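Local coordinates for protein 2,3-dihydroxy-2,3-dihydrophenylpropionate dehydrogenase (Pseudomonas sp. MC1, PDB 5XTF) that catalyses the NAD+-dependent oxidation of naphthalene cis-dihydrodiol to 1,2-dihydroxynaphthalene in aromatic hydrocarbon breakdown, at residues 135-140 with 180-185; 157-162 with 170-175; 77-82 with 129-134; 185-190 with 194-199. All coordinates share one frame; numbering follows the deposited sequence.

Contact 1. Residues 135-140 with 180-185; sequences SYFSGI and LGMVKA
M182 meets F137 because its chain runs extended as far as SD and then bends at the last torsion (chi3 65°), which folds the methyl CE onto the phenyl face. F137 keeps CG beside its backbone N (chi1 -80°), a rotation that carries the ring, though not CB, in against M182. This is a Met-aromatic contact between helices 118-150 and 170-190, which lie side by side against the Rossmann-type sheet of this short-chain dehydrogenase. M182 CE sits almost over the centre of the F137 ring, 3.5 Å from its centroid and 12° off the normal, a CH-pi contact; M182 SD is placed more obliquely, 3.5 Å from F137 CE1. M182 CE also reaches Y136 CB at 3.7 Å and, more loosely, I140 CD1, so one flexible side chain fills the space between axes 11.7 Å apart. Y136 turns its hydroxyl to T157 O, outside this apolar patch. F125 of the second subunit meets the F137 ring and A174 of that subunit packs on M182, placing the pair at that interface of the tetramer. Replacing F137 by an alanine would probably leave the M182 methyl without its aromatic seat and free to turn. M182 CG lies 3.7 Å from F137 CZ.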
loop_
_atom_site.group_PDB
_atom_site.type_symbol
_atom_site.label_atom_id
_atom_site.label_comp_id
_atom_site.label_asym_id
_atom_site.label_seq_id
_atom_site.Cartn_x
_atom_site.Cartn_y
_atom_site.Cartn_z
ATOM N N SER B 135 -6.798 22.883 -6.264
ATOM C CA SER B 135 -7.911 23.538 -5.596
ATOM C C SER B 135 -8.296 22.842 -4.286
ATOM O O SER B 135 -8.963 23.461 -3.453
ATOM C CB SER B 135 -9.109 23.641 -6.538
ATOM O OG SER B 135 -9.762 22.389 -6.621
ATOM N N TYR B 136 -7.867 21.595 -4.052
ATOM C CA TYR B 136 -7.951 21.049 -2.694
ATOM C C TYR B 136 -7.034 21.822 -1.750
ATOM O O TYR B 136 -7.443 22.201 -0.643
ATOM C CB TYR B 136 -7.593 19.563 -2.663
ATOM C CG TYR B 136 -8.664 18.609 -3.145
ATOM C CD1 TYR B 136 -9.811 19.058 -3.799
ATOM C CD2 TYR B 136 -8.525 17.243 -2.936
ATOM C CE1 TYR B 136 -10.780 18.155 -4.233
ATOM C CE2 TYR B 136 -9.479 16.342 -3.366
ATOM C CZ TYR B 136 -10.598 16.795 -4.007
ATOM O OH TYR B 136 -11.504 15.857 -4.411
ATOM N N PHE B 137 -5.789 22.083 -2.188
ATOM C CA PHE B 137 -4.880 22.920 -1.405
ATOM C C PHE B 137 -5.491 24.290 -1.128
ATOM O O PHE B 137 -5.398 24.804 -0.005
ATOM C CB PHE B 137 -3.542 23.080 -2.131
ATOM C CG PHE B 137 -2.602 21.908 -1.968
ATOM C CD1 PHE B 137 -2.493 20.940 -2.965
ATOM C CD2 PHE B 137 -1.816 21.785 -0.836
ATOM C CE1 PHE B 137 -1.625 19.865 -2.824
ATOM C CE2 PHE B 137 -0.949 20.715 -0.687
ATOM C CZ PHE B 137 -0.855 19.757 -1.681
ATOM N N SER B 138 -6.130 24.888 -2.137
ATOM C CA SER B 138 -6.700 26.229 -1.990
ATOM C C SER B 138 -7.855 26.247 -0.986
ATOM O O SER B 138 -7.878 27.079 -0.070
ATOM C CB SER B 138 -7.145 26.748 -3.358
ATOM O OG SER B 138 -7.840 27.987 -3.262
ATOM N N GLY B 139 -8.809 25.323 -1.126
ATOM C CA GLY B 139 -9.884 25.221 -0.150
ATOM C C GLY B 139 -9.391 25.020 1.273
ATOM O O GLY B 139 -9.892 25.654 2.209
ATOM N N ILE B 140 -8.405 24.138 1.463
ATOM C CA ILE B 140 -7.921 23.860 2.815
ATOM C C ILE B 140 -7.180 25.068 3.389
ATOM O O ILE B 140 -7.357 25.423 4.566
ATOM C CB ILE B 140 -7.051 22.591 2.814
ATOM C CG1 ILE B 140 -7.940 21.364 2.592
ATOM C CG2 ILE B 140 -6.236 22.494 4.098
ATOM C CD1 ILE B 140 -7.218 20.170 2.095
ATOM N N LEU B 180 -4.082 11.151 -2.271
ATOM C CA LEU B 180 -3.589 10.274 -1.210
ATOM C C LEU B 180 -2.392 10.873 -0.508
ATOM O O LEU B 180 -2.249 10.741 0.711
ATOM C CB LEU B 180 -3.183 8.916 -1.762
ATOM C CG LEU B 180 -4.239 8.053 -2.418
ATOM C CD1 LEU B 180 -3.619 6.678 -2.639
ATOM C CD2 LEU B 180 -5.477 7.969 -1.555
ATOM N N GLY B 181 -1.505 11.519 -1.265
ATOM C CA GLY B 181 -0.334 12.117 -0.655
ATOM C C GLY B 181 -0.697 13.266 0.261
ATOM O O GLY B 181 -0.161 13.382 1.366
ATOM N N MET B 182 -1.618 14.122 -0.184
ATOM C CA MET B 182 -2.110 15.218 0.651
ATOM C C MET B 182 -2.716 14.712 1.948
ATOM O O MET B 182 -2.484 15.293 3.012
ATOM C CB MET B 182 -3.156 16.035 -0.100
ATOM C CG MET B 182 -2.713 16.619 -1.395
ATOM S SD MET B 182 -4.111 17.478 -2.169
ATOM C CE MET B 182 -4.415 18.812 -1.005
ATOM N N VAL B 183 -3.541 13.662 1.873
ATOM C CA VAL B 183 -4.189 13.118 3.067
ATOM C C VAL B 183 -3.151 12.738 4.114
ATOM O O VAL B 183 -3.301 13.043 5.301
ATOM C CB VAL B 183 -5.072 11.907 2.714
ATOM C CG1 VAL B 183 -5.556 11.267 3.970
ATOM C CG2 VAL B 183 -6.244 12.317 1.855
ATOM N N LYS B 184 -2.084 12.065 3.691
ATOM C CA LYS B 184 -1.090 11.624 4.663
ATOM C C LYS B 184 -0.275 12.791 5.201
ATOM O O LYS B 184 -0.005 12.855 6.405
ATOM C CB LYS B 184 -0.169 10.581 4.043
ATOM C CG LYS B 184 -0.883 9.408 3.414
ATOM C CD LYS B 184 0.101 8.247 3.239
ATOM C CE LYS B 184 -0.177 7.414 1.992
ATOM N NZ LYS B 184 1.055 6.637 1.647
ATOM N N ALA B 185 0.149 13.714 4.322
ATOM C CA ALA B 185 1.012 14.810 4.759
ATOM C C ALA B 185 0.259 15.807 5.631
ATOM O O ALA B 185 0.771 16.251 6.666
ATOM C CB ALA B 185 1.617 15.518 3.547
#

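Contact 2. Residues 157-162 with 170-175; sequences TASVSS and SCYIAS
The Y172 ring turns its CD2-CE2 edge toward the turn at 159-162, and the two serine hydroxyls S159 OG and S161 OG both lie at that edge, near the ring plane. Y172 and K176 have the Tyr-x-x-x-Lys spacing of the short-chain dehydrogenase family, and the place of S159 beside the phenol is consistent with the family's Ser-Tyr-Lys arrangement; K176 itself binds NAD+. S159 OG and Y172 OH share a hydrogen bond of 3.2 Å in which either hydroxyl may donate. S159 OG is anti to its own N (chi1 176°), a position that also lets it accept from S161 N at 3.0 Å, closing an ST turn that fixes where the hydroxyl stands. S161 OG comes in alongside, 3.2 Å from Y172 CE2, a contact with the ring edge. One residue on, I173 flanks the same serine from the helix: its CG2 approaches S161 O at 3.4 Å, while its CG1 packs against S161 CB at 4.0 Å. W108 meets the tyrosine ring edge-to-face. The backbone carbonyl of Y172 is engaged as well: S175 OG donates to Y172 O at 2.8 Å, tilted 23° from the carbonyl plane.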
loop_
_atom_site.group_PDB
_atom_site.type_symbol
_atom_site.label_atom_id
_atom_site.label_comp_id
_atom_site.label_asym_id
_atom_site.label_seq_id
_atom_site.Cartn_x
_atom_site.Cartn_y
_atom_site.Cartn_z
ATOM N N THR B 157 -12.348 14.078 -1.391
ATOM C CA THR B 157 -12.751 13.013 -2.292
ATOM C C THR B 157 -11.518 12.569 -3.079
ATOM O O THR B 157 -10.939 13.348 -3.851
ATOM C CB THR B 157 -13.876 13.487 -3.217
ATOM O OG1 THR B 157 -15.057 13.770 -2.448
ATOM C CG2 THR B 157 -14.190 12.442 -4.269
ATOM N N ALA B 158 -11.084 11.334 -2.838
ATOM C CA ALA B 158 -10.064 10.689 -3.649
ATOM C C ALA B 158 -10.776 9.946 -4.768
ATOM O O ALA B 158 -11.653 10.525 -5.416
ATOM C CB ALA B 158 -9.200 9.758 -2.797
ATOM N N SER B 159 -10.453 8.670 -4.981
ATOM C CA SER B 159 -11.004 7.903 -6.098
ATOM C C SER B 159 -10.484 6.466 -6.025
ATOM O O SER B 159 -9.460 6.192 -5.388
ATOM C CB SER B 159 -10.627 8.552 -7.443
ATOM O OG SER B 159 -11.065 7.798 -8.552
ATOM N N VAL B 160 -11.198 5.546 -6.684
ATOM C CA VAL B 160 -10.628 4.209 -6.864
ATOM C C VAL B 160 -9.360 4.308 -7.692
ATOM O O VAL B 160 -8.451 3.475 -7.561
ATOM C CB VAL B 160 -11.641 3.232 -7.503
ATOM C CG1 VAL B 160 -11.959 3.631 -8.929
ATOM C CG2 VAL B 160 -11.103 1.794 -7.464
ATOM N N SER B 161 -9.269 5.334 -8.542
ATOM C CA SER B 161 -8.063 5.627 -9.303
ATOM C C SER B 161 -6.891 6.030 -8.420
ATOM O O SER B 161 -5.757 6.094 -8.913
ATOM C CB SER B 161 -8.347 6.734 -10.318
ATOM O OG SER B 161 -9.175 6.271 -11.380
ATOM N N SER B 162 -7.133 6.319 -7.138
ATOM C CA SER B 162 -6.035 6.539 -6.208
ATOM C C SER B 162 -5.286 5.251 -5.867
ATOM O O SER B 162 -4.174 5.326 -5.342
ATOM C CB SER B 162 -6.552 7.169 -4.915
ATOM O OG SER B 162 -7.297 8.343 -5.168
ATOM N N SER B 170 -3.654 8.481 -17.473
ATOM C CA SER B 170 -2.558 8.631 -16.528
ATOM C C SER B 170 -2.623 9.958 -15.794
ATOM O O SER B 170 -2.209 10.032 -14.633
ATOM C CB SER B 170 -1.222 8.480 -17.247
ATOM O OG SER B 170 -1.085 9.468 -18.252
ATOM N N CYS B 171 -3.122 11.019 -16.441
ATOM C CA CYS B 171 -3.289 12.281 -15.720
ATOM C C CYS B 171 -4.243 12.106 -14.549
ATOM O O CYS B 171 -3.913 12.449 -13.407
ATOM C CB CYS B 171 -3.797 13.383 -16.651
ATOM S SG CYS B 171 -2.682 13.719 -18.033
ATOM N N TYR B 172 -5.432 11.560 -14.817
ATOM C CA TYR B 172 -6.410 11.380 -13.754
ATOM C C TYR B 172 -5.844 10.518 -12.638
ATOM O O TYR B 172 -5.952 10.879 -11.461
ATOM C CB TYR B 172 -7.701 10.771 -14.310
ATOM C CG TYR B 172 -8.821 10.655 -13.281
ATOM C CD1 TYR B 172 -9.626 11.752 -12.956
ATOM C CD2 TYR B 172 -9.077 9.445 -12.638
ATOM C CE1 TYR B 172 -10.650 11.646 -12.012
ATOM C CE2 TYR B 172 -10.106 9.333 -11.694
ATOM C CZ TYR B 172 -10.884 10.433 -11.391
ATOM O OH TYR B 172 -11.880 10.289 -10.452
ATOM N N ILE B 173 -5.205 9.396 -12.985
ATOM C CA ILE B 173 -4.720 8.489 -11.952
ATOM C C ILE B 173 -3.620 9.149 -11.137
ATOM O O ILE B 173 -3.556 8.989 -9.911
ATOM C CB ILE B 173 -4.268 7.158 -12.572
ATOM C CG1 ILE B 173 -5.491 6.408 -13.085
ATOM C CG2 ILE B 173 -3.547 6.321 -11.545
ATOM C CD1 ILE B 173 -5.191 5.103 -13.717
ATOM N N ALA B 174 -2.764 9.937 -11.796
ATOM C CA ALA B 174 -1.710 10.642 -11.077
ATOM C C ALA B 174 -2.294 11.699 -10.146
ATOM O O ALA B 174 -1.816 11.877 -9.021
ATOM C CB ALA B 174 -0.734 11.265 -12.073
ATOM N N SER B 175 -3.339 12.404 -10.585
ATOM C CA SER B 175 -3.935 13.411 -9.712
ATOM C C SER B 175 -4.593 12.758 -8.503
ATOM O O SER B 175 -4.507 13.271 -7.384
ATOM C CB SER B 175 -4.950 14.270 -10.469
ATOM O OG SER B 175 -6.153 13.572 -10.763
#

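Contact 3. Residues 77-82 with 129-134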
loop_
_atom_site.group_PDB
_atom_site.type_symbol
_atom_site.label_atom_id
_atom_site.label_comp_id
_atom_site.label_asym_id
_atom_site.label_seq_id
_atom_site.Cartn_x
_atom_site.Cartn_y
_atom_site.Cartn_z
ATOM N N ASP B 77 -16.015 29.095 -9.495
ATOM C CA ASP B 77 -15.005 28.137 -9.943
ATOM C C ASP B 77 -14.034 27.844 -8.804
ATOM O O ASP B 77 -13.425 28.768 -8.247
ATOM C CB ASP B 77 -14.270 28.691 -11.158
ATOM C CG ASP B 77 -13.383 27.674 -11.818
ATOM O OD1 ASP B 77 -12.785 26.823 -11.120
ATOM O OD2 ASP B 77 -13.277 27.731 -13.052
ATOM N N VAL B 78 -13.893 26.559 -8.460
ATOM C CA VAL B 78 -13.054 26.177 -7.331
ATOM C C VAL B 78 -11.566 26.439 -7.613
ATOM O O VAL B 78 -10.775 26.606 -6.675
ATOM C CB VAL B 78 -13.359 24.703 -6.963
ATOM C CG1 VAL B 78 -12.642 23.748 -7.884
ATOM C CG2 VAL B 78 -13.033 24.414 -5.509
ATOM N N ARG B 79 -11.176 26.566 -8.880
ATOM C CA ARG B 79 -9.801 26.913 -9.227
ATOM C C ARG B 79 -9.441 28.349 -8.912
ATOM O O ARG B 79 -8.285 28.719 -9.092
ATOM C CB ARG B 79 -9.544 26.672 -10.708
ATOM C CG ARG B 79 -9.523 25.233 -11.079
ATOM C CD ARG B 79 -9.417 25.108 -12.569
ATOM N NE ARG B 79 -10.637 25.532 -13.237
ATOM C CZ ARG B 79 -10.793 25.515 -14.556
ATOM N NH1 ARG B 79 -9.796 25.104 -15.341
ATOM N NH2 ARG B 79 -11.938 25.917 -15.094
ATOM N N ASP B 80 -10.376 29.160 -8.446
ATOM C CA ASP B 80 -10.120 30.553 -8.116
ATOM C C ASP B 80 -10.092 30.688 -6.598
ATOM O O ASP B 80 -11.102 30.422 -5.928
ATOM C CB ASP B 80 -11.194 31.432 -8.760
ATOM C CG ASP B 80 -11.082 32.891 -8.380
ATOM O OD1 ASP B 80 -11.962 33.362 -7.609
ATOM O OD2 ASP B 80 -10.139 33.573 -8.856
ATOM N N HIS B 81 -8.938 31.097 -6.058
ATOM C CA HIS B 81 -8.746 31.090 -4.609
ATOM C C HIS B 81 -9.755 31.992 -3.902
ATOM O O HIS B 81 -10.339 31.603 -2.883
ATOM C CB HIS B 81 -7.312 31.507 -4.262
ATOM C CG HIS B 81 -7.005 31.418 -2.805
ATOM N ND1 HIS B 81 -7.126 30.242 -2.093
ATOM C CD2 HIS B 81 -6.602 32.357 -1.914
ATOM C CE1 HIS B 81 -6.814 30.459 -0.828
ATOM N NE2 HIS B 81 -6.490 31.734 -0.693
ATOM N N ALA B 82 -9.988 33.191 -4.443
ATOM C CA ALA B 82 -10.933 34.122 -3.833
ATOM C C ALA B 82 -12.319 33.511 -3.690
ATOM O O ALA B 82 -13.021 33.801 -2.713
ATOM C CB ALA B 82 -11.002 35.410 -4.654
ATOM N N PHE B 129 -4.960 18.822 -12.758
ATOM C CA PHE B 129 -4.265 19.071 -11.503
ATOM C C PHE B 129 -4.736 20.352 -10.818
ATOM O O PHE B 129 -4.741 20.417 -9.578
ATOM C CB PHE B 129 -2.759 19.065 -11.741
ATOM C CG PHE B 129 -2.181 17.674 -11.746
ATOM C CD1 PHE B 129 -2.333 16.852 -12.847
ATOM C CD2 PHE B 129 -1.530 17.173 -10.619
ATOM C CE1 PHE B 129 -1.827 15.555 -12.833
ATOM C CE2 PHE B 129 -1.025 15.877 -10.595
ATOM C CZ PHE B 129 -1.168 15.071 -11.712
ATOM N N ASP B 130 -5.164 21.363 -11.590
ATOM C CA ASP B 130 -5.762 22.543 -10.974
ATOM C C ASP B 130 -7.012 22.182 -10.180
ATOM O O ASP B 130 -7.213 22.683 -9.066
ATOM C CB ASP B 130 -6.090 23.594 -12.030
ATOM C CG ASP B 130 -4.874 24.361 -12.474
ATOM O OD1 ASP B 130 -3.896 24.373 -11.694
ATOM O OD2 ASP B 130 -4.885 24.935 -13.591
ATOM N N ILE B 131 -7.850 21.302 -10.721
ATOM C CA ILE B 131 -9.136 20.997 -10.092
ATOM C C ILE B 131 -9.016 19.881 -9.069
ATOM O O ILE B 131 -9.538 19.987 -7.955
ATOM C CB ILE B 131 -10.181 20.632 -11.162
ATOM C CG1 ILE B 131 -10.499 21.831 -12.042
ATOM C CG2 ILE B 131 -11.437 20.109 -10.491
ATOM C CD1 ILE B 131 -11.371 21.471 -13.232
ATOM N N ASN B 132 -8.384 18.771 -9.447
ATOM C CA ASN B 132 -8.348 17.601 -8.580
ATOM C C ASN B 132 -7.315 17.705 -7.472
ATOM O O ASN B 132 -7.395 16.929 -6.522
ATOM C CB ASN B 132 -8.070 16.335 -9.386
ATOM C CG ASN B 132 -9.151 16.041 -10.389
ATOM O OD1 ASN B 132 -10.225 16.650 -10.366
ATOM N ND2 ASN B 132 -8.889 15.092 -11.269
ATOM N N VAL B 133 -6.365 18.637 -7.551
ATOM C CA VAL B 133 -5.303 18.715 -6.555
ATOM C C VAL B 133 -5.097 20.137 -6.059
ATOM O O VAL B 133 -5.230 20.401 -4.861
ATOM C CB VAL B 133 -3.978 18.151 -7.096
ATOM C CG1 VAL B 133 -2.903 18.199 -5.998
ATOM C CG2 VAL B 133 -4.165 16.723 -7.626
ATOM N N LYS B 134 -4.755 21.062 -6.959
ATOM C CA LYS B 134 -4.415 22.407 -6.507
ATOM C C LYS B 134 -5.584 23.062 -5.770
ATOM O O LYS B 134 -5.394 23.711 -4.731
ATOM C CB LYS B 134 -3.969 23.278 -7.681
ATOM C CG LYS B 134 -3.186 24.467 -7.190
ATOM C CD LYS B 134 -2.899 25.504 -8.266
ATOM C CE LYS B 134 -2.086 26.650 -7.649
ATOM N NZ LYS B 134 -1.612 27.650 -8.649
HETATM O O HOH W 1 -6.781 25.589 -14.922
#
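I131 CD1 lies over one face of the R79 guanidinium, 4.1 Å above its plane and displaced toward the rim, while D77 OD1 occupies the edge, almost in plane. R79 grips the D77 carboxylate side-on: NE donates to OD1 at 3.3 Å and NH2 forms the salt bridge to OD2 at 3.0 Å, each through a syn lone pair. A bend at chi3 (-70°) swings the guanidinium back over its own loop and leaves the aliphatic part against helix 118-150, where R79 CD rests on I131 CG1 at 3.5 Å and on D130 CB at 3.7 Å. The loop contains an Asx turn, D77 OD1 also accepting from R79 N at 2.8 Å, and D77 to D80 makes a type I beta turn. It follows strand 72-75 of the Rossmann-type sheet; D77 and V78 belong to the NAD+ site, so R79 is probably a second-shell residue there. An alanine in place of I131 would probably open a gap beside R79 CD and one guanidinium face, leaving the arginine held mainly by D77. R79 NH1 and D130 OD2 stand 5.2 Å apart, not in contact; the water between them bonds R79 NH1, its link to the aspartate being doubtfully short.

Contact 4. Residues 185-190 with 194-199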
loop_
_atom_site.group_PDB
_atom_site.type_symbol
_atom_site.label_atom_id
_atom_site.label_comp_id
_atom_site.label_asym_id
_atom_site.label_seq_id
_atom_site.Cartn_x
_atom_site.Cartn_y
_atom_site.Cartn_z
ATOM N N ALA B 185 0.149 13.714 4.322
ATOM C CA ALA B 185 1.012 14.810 4.759
ATOM C C ALA B 185 0.259 15.807 5.631
ATOM O O ALA B 185 0.771 16.251 6.666
ATOM C CB ALA B 185 1.617 15.518 3.547
ATOM N N LEU B 186 -0.956 16.175 5.232
ATOM C CA LEU B 186 -1.712 17.142 6.017
ATOM C C LEU B 186 -2.171 16.555 7.347
ATOM O O LEU B 186 -2.153 17.247 8.367
ATOM C CB LEU B 186 -2.891 17.655 5.200
ATOM C CG LEU B 186 -2.421 18.470 4.008
ATOM C CD1 LEU B 186 -3.614 18.933 3.205
ATOM C CD2 LEU B 186 -1.563 19.645 4.482
ATOM N N ALA B 187 -2.569 15.282 7.375
ATOM C CA ALA B 187 -2.982 14.696 8.647
ATOM C C ALA B 187 -1.832 14.686 9.630
ATOM O O ALA B 187 -2.009 14.990 10.816
ATOM C CB ALA B 187 -3.508 13.276 8.447
ATOM N N TYR B 188 -0.637 14.352 9.148
ATOM C CA TYR B 188 0.540 14.398 10.004
ATOM C C TYR B 188 0.839 15.821 10.445
ATOM O O TYR B 188 1.120 16.064 11.623
ATOM C CB TYR B 188 1.746 13.794 9.281
ATOM C CG TYR B 188 2.937 13.613 10.191
ATOM C CD1 TYR B 188 2.948 12.614 11.160
ATOM C CD2 TYR B 188 4.039 14.449 10.097
ATOM C CE1 TYR B 188 4.028 12.447 12.001
ATOM C CE2 TYR B 188 5.130 14.285 10.931
ATOM C CZ TYR B 188 5.119 13.285 11.878
ATOM O OH TYR B 188 6.199 13.119 12.712
ATOM N N GLU B 189 0.755 16.777 9.520
ATOM C CA GLU B 189 1.152 18.148 9.827
ATOM C C GLU B 189 0.164 18.843 10.765
ATOM O O GLU B 189 0.576 19.619 11.630
ATOM C CB GLU B 189 1.297 18.946 8.534
ATOM C CG GLU B 189 1.651 20.397 8.778
ATOM C CD GLU B 189 1.846 21.186 7.499
ATOM O OE1 GLU B 189 2.156 20.582 6.439
ATOM O OE2 GLU B 189 1.678 22.424 7.563
ATOM N N LEU B 190 -1.137 18.589 10.611
ATOM C CA LEU B 190 -2.160 19.330 11.343
ATOM C C LEU B 190 -2.579 18.675 12.650
ATOM O O LEU B 190 -3.294 19.303 13.433
ATOM C CB LEU B 190 -3.390 19.526 10.458
ATOM C CG LEU B 190 -3.056 20.262 9.156
ATOM C CD1 LEU B 190 -4.214 20.185 8.184
ATOM C CD2 LEU B 190 -2.632 21.716 9.410
ATOM N N ILE B 194 -6.386 19.199 13.880
ATOM C CA ILE B 194 -7.303 19.022 12.761
ATOM C C ILE B 194 -7.123 17.624 12.188
ATOM O O ILE B 194 -5.998 17.221 11.882
ATOM C CB ILE B 194 -7.058 20.082 11.678
ATOM C CG1 ILE B 194 -7.465 21.458 12.202
ATOM C CG2 ILE B 194 -7.785 19.705 10.387
ATOM C CD1 ILE B 194 -7.009 22.570 11.299
ATOM N N ARG B 195 -8.224 16.892 12.032
ATOM C CA ARG B 195 -8.188 15.583 11.393
ATOM C C ARG B 195 -8.343 15.732 9.885
ATOM O O ARG B 195 -9.084 16.596 9.410
ATOM C CB ARG B 195 -9.287 14.663 11.936
ATOM C CG ARG B 195 -9.026 14.171 13.336
ATOM C CD ARG B 195 -10.200 13.361 13.874
ATOM N NE ARG B 195 -11.470 14.055 13.702
ATOM C CZ ARG B 195 -12.385 13.720 12.800
ATOM N NH1 ARG B 195 -12.170 12.690 11.991
ATOM N NH2 ARG B 195 -13.513 14.413 12.704
ATOM N N VAL B 196 -7.658 14.871 9.132
ATOM C CA VAL B 196 -7.698 14.922 7.673
ATOM C C VAL B 196 -7.831 13.505 7.140
ATOM O O VAL B 196 -7.012 12.641 7.462
ATOM C CB VAL B 196 -6.448 15.586 7.063
ATOM C CG1 VAL B 196 -6.703 15.865 5.599
ATOM C CG2 VAL B 196 -6.072 16.872 7.790
ATOM N N ASN B 197 -8.840 13.273 6.307
ATOM C CA ASN B 197 -9.140 11.942 5.801
ATOM C C ASN B 197 -9.672 12.061 4.386
ATOM O O ASN B 197 -9.803 13.155 3.836
ATOM C CB ASN B 197 -10.154 11.224 6.685
ATOM C CG ASN B 197 -9.654 11.017 8.083
ATOM O OD1 ASN B 197 -8.774 10.195 8.314
ATOM N ND2 ASN B 197 -10.209 11.772 9.035
ATOM N N ALA B 198 -9.986 10.916 3.791
ATOM C CA ALA B 198 -10.481 10.903 2.426
ATOM C C ALA B 198 -11.388 9.710 2.209
ATOM O O ALA B 198 -11.297 8.696 2.898
ATOM C CB ALA B 198 -9.345 10.862 1.400
ATOM N N VAL B 199 -12.259 9.856 1.221
ATOM C CA VAL B 199 -13.116 8.793 0.728
ATOM C C VAL B 199 -12.735 8.528 -0.721
ATOM O O VAL B 199 -12.583 9.471 -1.501
ATOM C CB VAL B 199 -14.602 9.182 0.824
ATOM C CG1 VAL B 199 -15.467 8.070 0.289
ATOM C CG2 VAL B 199 -14.962 9.509 2.240
HETATM O O HOH W 2 -4.622 14.926 11.838
#
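The carbonyl oxygens of I194 and A187 are tied by one water, which donates to I194 O at 2.7 Å and to A187 O at 2.8 Å and so joins the residue just before strand 195-201 to the last turn of the helix. A direct bond reinforces it: I194 N donates to L190 O at 3.1 Å, nearly straight at 166° although the donor stands well above the carbonyl plane. The chain thus stays hydrogen-bonded to the helix end as it turns back into strand 195-201, and the two elements then run nearly antiparallel, their axes 7.2 Å apart at closest approach. Apolar side chains fill the interval. V196 carries CG1 anti to its backbone N, and this rotation brings CG2 round to the helix, where it meets L190 CD1 at 3.8 Å and lies against L186 CB at 4.2 Å. A187 is small enough to let the strand come close, its CB packing 4.0 Å from V196 CB. At the turn itself L190 CB and I194 CB come to 3.9 Å, side by side. The arrangement belongs to a beta-alpha-beta crossover in which strand 153-157, helix 170-190 and strand 195-201 follow one another, the helix lying over the sheet as in Rossmann-type folds. V196 also touches V154 and M156 of the neighbouring strand 153-157, while L144 of helix 118-150 packs on both L190 and I194, so this helix-strand joint is closed in by the adjoining strand and the neighbouring helix 118-150.

Along the chain contact 3 closes first; contact 1 then opens on helix 118-150, contact 2 falls between its two halves, and contact 4 comes last. Contacts 1, 2 and 4 all use helix 170-190, while contacts 1 and 3 share helix 118-150. Contacts 1 and 4, centred about 8 Å apart, share A185; contacts 3 and 4 lie farthest apart, about 19 Å between centres, with no touch. L180 packing on S162 joins contact 1 to contact 2, and a probable hydrogen bond between S138 OG and H81 ND1 joins it to contact 3. All four contacts also reach the second subunit, consistent with the NAD+ site and the subunit interface resting on the same two helices.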